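Local coordinates for hypothetical protein VC0802 (PDB 1ZVP) that is of unknown function but carries two ACT-type domains and may be a transport protein, possibly with a ligand-sensing role as in many ACT proteins, at residues D[11-23]-D[117-131]. Residues are numbered along the deposited sequence; the frame is centred on the assembly and turned at random.
Sequences LLQSMSPELMAGD and KEKAQQALQALGEFA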
ATOM      1  N   LEU D  11      13.041  -6.661 -10.927  1.00 35.83           N
ATOM      2  CA  LEU D  11      13.170  -7.763  -9.975  1.00 35.70           C
ATOM      3  C   LEU D  11      14.620  -8.095  -9.671  1.00 35.63           C
ATOM      4  O   LEU D  11      14.951  -8.455  -8.546  1.00 35.99           O
ATOM      5  CB  LEU D  11      12.516  -9.010 -10.558  1.00 35.69           C
ATOM      6  CG  LEU D  11      11.796 -10.037  -9.685  1.00 36.01           C
ATOM      7  CD1 LEU D  11      12.053 -11.386 -10.276  1.00 35.68           C
ATOM      8  CD2 LEU D  11      12.202 -10.029  -8.225  1.00 35.68           C
ATOM      9  N   LEU D  12      15.478  -7.978 -10.679  1.00 35.60           N
ATOM     10  CA  LEU D  12      16.899  -8.310 -10.569  1.00 35.60           C
ATOM     11  C   LEU D  12      17.724  -7.204  -9.910  1.00 36.04           C
ATOM     12  O   LEU D  12      18.956  -7.239  -9.930  1.00 35.99           O
ATOM     13  CB  LEU D  12      17.463  -8.627 -11.954  1.00 35.42           C
ATOM     14  CG  LEU D  12      17.419 -10.035 -12.556  1.00 35.42           C
ATOM     15  CD1 LEU D  12      16.235 -10.844 -12.113  1.00 35.19           C
ATOM     16  CD2 LEU D  12      17.458  -9.949 -14.067  1.00 35.39           C
ATOM     17  N   GLN D  13      17.043  -6.229  -9.317  1.00 36.61           N
ATOM     18  CA  GLN D  13      17.702  -5.105  -8.664  1.00 37.26           C
ATOM     19  C   GLN D  13      17.390  -5.027  -7.183  1.00 36.92           C
ATOM     20  O   GLN D  13      16.365  -5.521  -6.736  1.00 37.21           O
ATOM     21  CB  GLN D  13      17.253  -3.810  -9.304  1.00 37.60           C
ATOM     22  CG  GLN D  13      17.820  -3.585 -10.674  1.00 41.47           C
ATOM     23  CD  GLN D  13      17.440  -2.220 -11.195  1.00 46.64           C
ATOM     24  OE1 GLN D  13      17.976  -1.200 -10.738  1.00 50.39           O
ATOM     25  NE2 GLN D  13      16.508  -2.182 -12.152  1.00 47.02           N
ATOM     26  N   SER D  14      18.278  -4.387  -6.434  1.00 36.67           N
ATOM     27  CA  SER D  14      18.060  -4.095  -5.025  1.00 36.21           C
ATOM     28  C   SER D  14      16.951  -3.055  -4.886  1.00 36.24           C
ATOM     29  O   SER D  14      16.831  -2.145  -5.726  1.00 36.23           O
ATOM     30  CB  SER D  14      19.359  -3.584  -4.394  1.00 35.93           C
ATOM     31  OG  SER D  14      19.197  -3.300  -3.016  1.00 36.23           O
ATOM     32  N   MET D  15      16.135  -3.195  -3.836  1.00 35.94           N
ATOM     33  CA  MET D  15      15.092  -2.205  -3.540  1.00 35.38           C
ATOM     34  C   MET D  15      15.621  -1.131  -2.604  1.00 35.46           C
ATOM     35  O   MET D  15      14.889  -0.207  -2.239  1.00 35.53           O
ATOM     36  CB  MET D  15      13.818  -2.849  -2.990  1.00 34.93           C
ATOM     37  CG  MET D  15      13.026  -3.708  -4.002  1.00 34.24           C
ATOM     38  SD  MET D  15      12.469  -2.883  -5.512  1.00 32.28           S
ATOM     39  CE  MET D  15      13.736  -3.359  -6.693  1.00 32.01           C
ATOM     40  N   SER D  16      16.910  -1.252  -2.261  1.00 35.45           N
ATOM     41  CA  SER D  16      17.592  -0.396  -1.291  1.00 35.50           C
ATOM     42  C   SER D  16      16.795  -0.204   0.012  1.00 35.04           C
ATOM     43  O   SER D  16      16.488   0.929   0.391  1.00 34.65           O
ATOM     44  CB  SER D  16      17.969   0.953  -1.923  1.00 35.79           C
ATOM     45  OG  SER D  16      19.017   0.800  -2.869  1.00 37.38           O
ATOM     46  N   PRO D  17      16.462  -1.318   0.703  1.00 34.85           N
ATOM     47  CA  PRO D  17      15.591  -1.237   1.875  1.00 34.76           C
ATOM     48  C   PRO D  17      16.252  -0.634   3.115  1.00 34.86           C
ATOM     49  O   PRO D  17      17.471  -0.710   3.284  1.00 35.64           O
ATOM     50  CB  PRO D  17      15.229  -2.698   2.131  1.00 34.55           C
ATOM     51  CG  PRO D  17      16.393  -3.444   1.655  1.00 34.14           C
ATOM     52  CD  PRO D  17      16.873  -2.708   0.439  1.00 34.53           C
ATOM     53  N   GLU D  18      15.446  -0.027   3.975  1.00 34.77           N
ATOM     54  CA  GLU D  18      15.936   0.445   5.250  1.00 34.53           C
ATOM     55  C   GLU D  18      14.923   0.167   6.338  1.00 34.00           C
ATOM     56  O   GLU D  18      13.738   0.446   6.170  1.00 34.62           O
ATOM     57  CB  GLU D  18      16.288   1.929   5.187  1.00 34.92           C
ATOM     58  CG  GLU D  18      15.308   2.759   4.418  1.00 36.83           C
ATOM     59  CD  GLU D  18      15.525   4.238   4.597  1.00 40.25           C
ATOM     60  OE1 GLU D  18      14.559   5.006   4.377  1.00 42.63           O
ATOM     61  OE2 GLU D  18      16.654   4.638   4.952  1.00 42.95           O
ATOM     62  N   LEU D  19      15.395  -0.413   7.436  1.00 33.17           N
ATOM     63  CA  LEU D  19      14.546  -0.738   8.577  1.00 32.61           C
ATOM     64  C   LEU D  19      14.375   0.493   9.450  1.00 32.41           C
ATOM     65  O   LEU D  19      15.357   1.041   9.943  1.00 31.66           O
ATOM     66  CB  LEU D  19      15.184  -1.843   9.417  1.00 31.98           C
ATOM     67  CG  LEU D  19      14.393  -3.012  10.003  1.00 31.48           C
ATOM     68  CD1 LEU D  19      14.922  -3.304  11.384  1.00 29.21           C
ATOM     69  CD2 LEU D  19      12.859  -2.844  10.015  1.00 29.15           C
ATOM     70  N   MET D  20      13.121   0.907   9.641  1.00 32.99           N
ATOM     71  CA  MET D  20      12.767   2.043  10.508  1.00 33.22           C
ATOM     72  C   MET D  20      12.573   1.623  11.972  1.00 33.25           C
ATOM     73  O   MET D  20      12.296   0.459  12.272  1.00 33.01           O
ATOM     74  CB  MET D  20      11.495   2.752   9.994  1.00 33.75           C
ATOM     75  CG  MET D  20      11.552   3.195   8.521  1.00 34.14           C
ATOM     76  SD  MET D  20      12.923   4.311   8.195  1.00 35.45           S
ATOM     77  CE  MET D  20      13.668   3.426   6.899  1.00 33.77           C
ATOM     78  N   ALA D  21      12.740   2.582  12.876  1.00 33.32           N
ATOM     79  CA  ALA D  21      12.468   2.377  14.282  1.00 33.14           C
ATOM     80  C   ALA D  21      10.977   2.192  14.513  1.00 33.27           C
ATOM     81  O   ALA D  21      10.159   2.780  13.809  1.00 33.38           O
ATOM     82  CB  ALA D  21      12.963   3.552  15.067  1.00 32.85           C
ATOM     83  N   GLY D  22      10.634   1.355  15.490  1.00 33.85           N
ATOM     84  CA  GLY D  22       9.263   1.222  15.970  1.00 34.43           C
ATOM     85  C   GLY D  22       8.559  -0.087  15.660  1.00 35.18           C
ATOM     86  O   GLY D  22       8.790  -0.701  14.604  1.00 35.45           O
ATOM     87  N   ASP D  23       7.699  -0.518  16.585  1.00 35.52           N
ATOM     88  CA  ASP D  23       6.796  -1.649  16.338  1.00 35.98           C
ATOM     89  C   ASP D  23       5.434  -1.086  16.013  1.00 35.82           C
ATOM     90  O   ASP D  23       4.933  -0.225  16.727  1.00 35.89           O
ATOM     91  CB  ASP D  23       6.676  -2.578  17.555  1.00 36.20           C
ATOM     92  CG  ASP D  23       8.006  -3.201  17.976  1.00 37.51           C
ATOM     93  OD1 ASP D  23       8.993  -3.212  17.194  1.00 37.79           O
ATOM     94  OD2 ASP D  23       8.048  -3.697  19.124  1.00 39.52           O
ATOM     95  N   LYS D 117       7.123  -8.513  12.569  1.00 39.48           N
ATOM     96  CA  LYS D 117       8.326  -8.087  13.264  1.00 39.72           C
ATOM     97  C   LYS D 117       9.428  -9.150  13.240  1.00 40.37           C
ATOM     98  O   LYS D 117      10.610  -8.821  13.059  1.00 40.04           O
ATOM     99  CB  LYS D 117       7.996  -7.679  14.700  1.00 39.60           C
ATOM    100  CG  LYS D 117       9.155  -6.981  15.382  1.00 39.78           C
ATOM    101  CD  LYS D 117       9.027  -6.972  16.880  1.00 40.04           C
ATOM    102  CE  LYS D 117      10.287  -6.395  17.490  1.00 40.16           C
ATOM    103  NZ  LYS D 117      10.114  -6.173  18.944  1.00 41.32           N
ATOM    104  N   GLU D 118       9.033 -10.417  13.409  1.00 41.22           N
ATOM    105  CA  GLU D 118       9.985 -11.542  13.439  1.00 42.05           C
ATOM    106  C   GLU D 118      10.699 -11.760  12.108  1.00 41.42           C
ATOM    107  O   GLU D 118      11.790 -12.320  12.070  1.00 41.72           O
ATOM    108  CB  GLU D 118       9.308 -12.842  13.906  1.00 42.78           C
ATOM    109  CG  GLU D 118       9.303 -13.019  15.446  1.00 46.53           C
ATOM    110  CD  GLU D 118       9.656 -14.456  15.922  1.00 51.26           C
ATOM    111  OE1 GLU D 118       8.744 -15.333  15.976  1.00 52.52           O
ATOM    112  OE2 GLU D 118      10.848 -14.694  16.264  1.00 51.54           O
ATOM    113  N   LYS D 119      10.085 -11.288  11.031  1.00 40.84           N
ATOM    114  CA  LYS D 119      10.603 -11.466   9.687  1.00 40.28           C
ATOM    115  C   LYS D 119      11.309 -10.229   9.130  1.00 40.05           C
ATOM    116  O   LYS D 119      11.618 -10.174   7.944  1.00 40.00           O
ATOM    117  CB  LYS D 119       9.474 -11.931   8.767  1.00 40.20           C
ATOM    118  CG  LYS D 119       9.193 -13.411   8.913  1.00 40.25           C
ATOM    119  CD  LYS D 119       7.896 -13.784   8.260  1.00 41.67           C
ATOM    120  CE  LYS D 119       7.708 -15.293   8.266  1.00 42.96           C
ATOM    121  NZ  LYS D 119       6.360 -15.660   7.746  1.00 44.81           N
ATOM    122  N   ALA D 120      11.588  -9.259   9.996  1.00 39.96           N
ATOM    123  CA  ALA D 120      12.181  -7.978   9.597  1.00 40.03           C
ATOM    124  C   ALA D 120      13.586  -8.077   8.980  1.00 40.07           C
ATOM    125  O   ALA D 120      13.871  -7.429   7.965  1.00 40.19           O
ATOM    126  CB  ALA D 120      12.180  -7.010  10.764  1.00 39.92           C
ATOM    127  N   GLN D 121      14.466  -8.870   9.581  1.00 40.05           N
ATOM    128  CA  GLN D 121      15.798  -9.032   9.010  1.00 40.22           C
ATOM    129  C   GLN D 121      15.766  -9.820   7.696  1.00 40.08           C
ATOM    130  O   GLN D 121      16.506  -9.490   6.770  1.00 40.08           O
ATOM    131  CB  GLN D 121      16.782  -9.633  10.017  1.00 40.38           C
ATOM    132  CG  GLN D 121      17.064  -8.736  11.219  1.00 41.33           C
ATOM    133  CD  GLN D 121      17.675  -7.404  10.838  1.00 42.83           C
ATOM    134  OE1 GLN D 121      18.552  -7.339   9.976  1.00 44.81           O
ATOM    135  NE2 GLN D 121      17.222  -6.332  11.481  1.00 42.35           N
ATOM    136  N   GLN D 122      14.893 -10.826   7.606  1.00 40.16           N
ATOM    137  CA  GLN D 122      14.738 -11.612   6.374  1.00 40.35           C
ATOM    138  C   GLN D 122      14.162 -10.797   5.231  1.00 39.62           C
ATOM    139  O   GLN D 122      14.517 -11.030   4.075  1.00 39.72           O
ATOM    140  CB  GLN D 122      13.873 -12.855   6.573  1.00 40.66           C
ATOM    141  CG  GLN D 122      14.464 -13.900   7.489  1.00 44.13           C
ATOM    142  CD  GLN D 122      13.818 -13.888   8.874  1.00 48.57           C
ATOM    143  OE1 GLN D 122      13.051 -14.806   9.216  1.00 49.95           O
ATOM    144  NE2 GLN D 122      14.103 -12.835   9.673  1.00 48.08           N
ATOM    145  N   ALA D 123      13.264  -9.867   5.558  1.00 38.73           N
ATOM    146  CA  ALA D 123      12.683  -8.962   4.576  1.00 37.82           C
ATOM    147  C   ALA D 123      13.725  -8.006   3.997  1.00 37.47           C
ATOM    148  O   ALA D 123      13.753  -7.786   2.796  1.00 37.10           O
ATOM    149  CB  ALA D 123      11.508  -8.209   5.176  1.00 37.61           C
ATOM    150  N   LEU D 124      14.576  -7.445   4.860  1.00 37.64           N
ATOM    151  CA  LEU D 124      15.759  -6.691   4.437  1.00 37.83           C
ATOM    152  C   LEU D 124      16.637  -7.454   3.458  1.00 38.42           C
ATOM    153  O   LEU D 124      17.045  -6.912   2.432  1.00 38.56           O
ATOM    154  CB  LEU D 124      16.611  -6.292   5.640  1.00 37.50           C
ATOM    155  CG  LEU D 124      16.133  -5.130   6.499  1.00 37.37           C
ATOM    156  CD1 LEU D 124      17.163  -4.851   7.591  1.00 36.76           C
ATOM    157  CD2 LEU D 124      15.858  -3.880   5.652  1.00 36.57           C
ATOM    158  N   GLN D 125      16.938  -8.704   3.797  1.00 39.17           N
ATOM    159  CA  GLN D 125      17.722  -9.590   2.947  1.00 40.37           C
ATOM    160  C   GLN D 125      17.075  -9.822   1.581  1.00 39.64           C
ATOM    161  O   GLN D 125      17.727  -9.640   0.560  1.00 40.10           O
ATOM    162  CB  GLN D 125      17.964 -10.926   3.651  1.00 40.34           C
ATOM    163  CG  GLN D 125      19.046 -10.889   4.724  1.00 42.15           C
ATOM    164  CD  GLN D 125      18.914 -12.037   5.749  1.00 43.27           C
ATOM    165  OE1 GLN D 125      19.212 -11.859   6.942  1.00 46.70           O
ATOM    166  NE2 GLN D 125      18.454 -13.213   5.288  1.00 45.74           N
ATOM    167  N   ALA D 126      15.806 -10.228   1.571  1.00 39.26           N
ATOM    168  CA  ALA D 126      15.045 -10.399   0.338  1.00 38.81           C
ATOM    169  C   ALA D 126      15.036  -9.124  -0.517  1.00 39.12           C
ATOM    170  O   ALA D 126      15.349  -9.164  -1.707  1.00 39.35           O
ATOM    171  CB  ALA D 126      13.638 -10.846   0.650  1.00 38.14           C
ATOM    172  N   LEU D 127      14.715  -7.994   0.104  1.00 39.55           N
ATOM    173  CA  LEU D 127      14.557  -6.724  -0.602  1.00 40.19           C
ATOM    174  C   LEU D 127      15.860  -6.134  -1.114  1.00 41.22           C
ATOM    175  O   LEU D 127      15.857  -5.370  -2.074  1.00 40.75           O
ATOM    176  CB  LEU D 127      13.844  -5.704   0.288  1.00 39.62           C
ATOM    177  CG  LEU D 127      12.367  -5.982   0.552  1.00 39.23           C
ATOM    178  CD1 LEU D 127      11.820  -5.090   1.666  1.00 37.81           C
ATOM    179  CD2 LEU D 127      11.565  -5.837  -0.727  1.00 38.02           C
ATOM    180  N   GLY D 128      16.967  -6.493  -0.470  1.00 43.10           N
ATOM    181  CA  GLY D 128      18.280  -5.944  -0.806  1.00 45.16           C
ATOM    182  C   GLY D 128      19.065  -6.738  -1.832  1.00 46.88           C
ATOM    183  O   GLY D 128      20.216  -6.402  -2.120  1.00 47.13           O
ATOM    184  N   GLU D 129      18.452  -7.789  -2.380  1.00 48.54           N
ATOM    185  CA  GLU D 129      19.102  -8.663  -3.370  1.00 50.47           C
ATOM    186  C   GLU D 129      19.268  -7.976  -4.728  1.00 51.16           C
ATOM    187  O   GLU D 129      18.317  -7.371  -5.244  1.00 51.20           O
ATOM    188  CB  GLU D 129      18.294  -9.947  -3.581  1.00 50.37           C
ATOM    189  CG  GLU D 129      18.412 -10.987  -2.491  1.00 51.08           C
ATOM    190  CD  GLU D 129      17.334 -12.069  -2.592  1.00 51.90           C
ATOM    191  OE1 GLU D 129      16.395 -11.946  -3.427  1.00 53.68           O
ATOM    192  OE2 GLU D 129      17.423 -13.048  -1.813  1.00 53.71           O
ATOM    193  N   PHE D 130      20.470  -8.097  -5.300  1.00 52.19           N
ATOM    194  CA  PHE D 130      20.783  -7.564  -6.636  1.00 53.05           C
ATOM    195  C   PHE D 130      21.603  -8.541  -7.503  1.00 53.76           C
ATOM    196  O   PHE D 130      22.362  -9.371  -6.982  1.00 53.41           O
ATOM    197  CB  PHE D 130      21.490  -6.197  -6.536  1.00 53.02           C
ATOM    198  CG  PHE D 130      22.851  -6.252  -5.887  1.00 52.87           C
ATOM    199  CD1 PHE D 130      23.999  -6.440  -6.658  1.00 52.55           C
ATOM    200  CD2 PHE D 130      22.985  -6.102  -4.509  1.00 53.02           C
ATOM    201  CE1 PHE D 130      25.261  -6.495  -6.067  1.00 53.33           C
ATOM    202  CE2 PHE D 130      24.244  -6.154  -3.906  1.00 53.88           C
ATOM    203  CZ  PHE D 130      25.386  -6.356  -4.688  1.00 53.56           C
ATOM    204  N   ALA D 131      21.441  -8.406  -8.824  1.00 54.96           N
ATOM    205  CA  ALA D 131      22.160  -9.198  -9.836  1.00 56.06           C
ATOM    206  C   ALA D 131      23.623  -8.755 -10.090  1.00 57.11           C
ATOM    207  O   ALA D 131      24.540  -9.579 -10.015  1.00 57.44           O
ATOM    208  CB  ALA D 131      21.360  -9.240 -11.156  1.00 55.43           C
TER
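Strand 17-19 runs antiparallel to helix 120-127, their axes 8.4 Å apart at 164°, so that Pro17 bears down on Leu124 and Leu127, and Leu19 on Leu124. Pro17 lies in the angle between the two leucines: its CB meets Leu124 CD2 at 3.8 Å, while its CG rests on Leu127 CB at 3.7 Å. The two methyls of Leu124 divide the strand between them, CD2 going to Pro17 and CD1 to Leu19 CB, 4.0 Å away. With Leu124 CG anti to the carbonyl carbon (chi1 -77°), the fork reaches the strand although CB itself points past it. At the helix's C-terminal end and past it, backbone bonds tie the two segments. Met15 N gives a nearly straight bond of 2.8 Å to Leu127 O, and Ala131 N binds Leu12 O at 3.0 Å from a position tilted off the carbonyl plane. Between these, Gln13 O and Glu129 O stand close as two acceptors; Lys94 from helix 87-96 donates to both, weakly to Gln13. At the other end an extended Lys117 closes a salt bridge, NZ meeting Asp23 OD2 at 3.2 Å on the syn side but 30° out of the carboxylate plane. Leu127 continues inward to Phe91 and to Ile113 of strand 111-116, so the helix packs over the four-stranded antiparallel sheet that strand 17-19 edges; an N-terminal strand thus completes a sheet whose other strands come from the C-terminal half. An apolar seam is pinned at both ends by polar links, the ammonium of Lys94 probably easing the repulsion between the paired carbonyls.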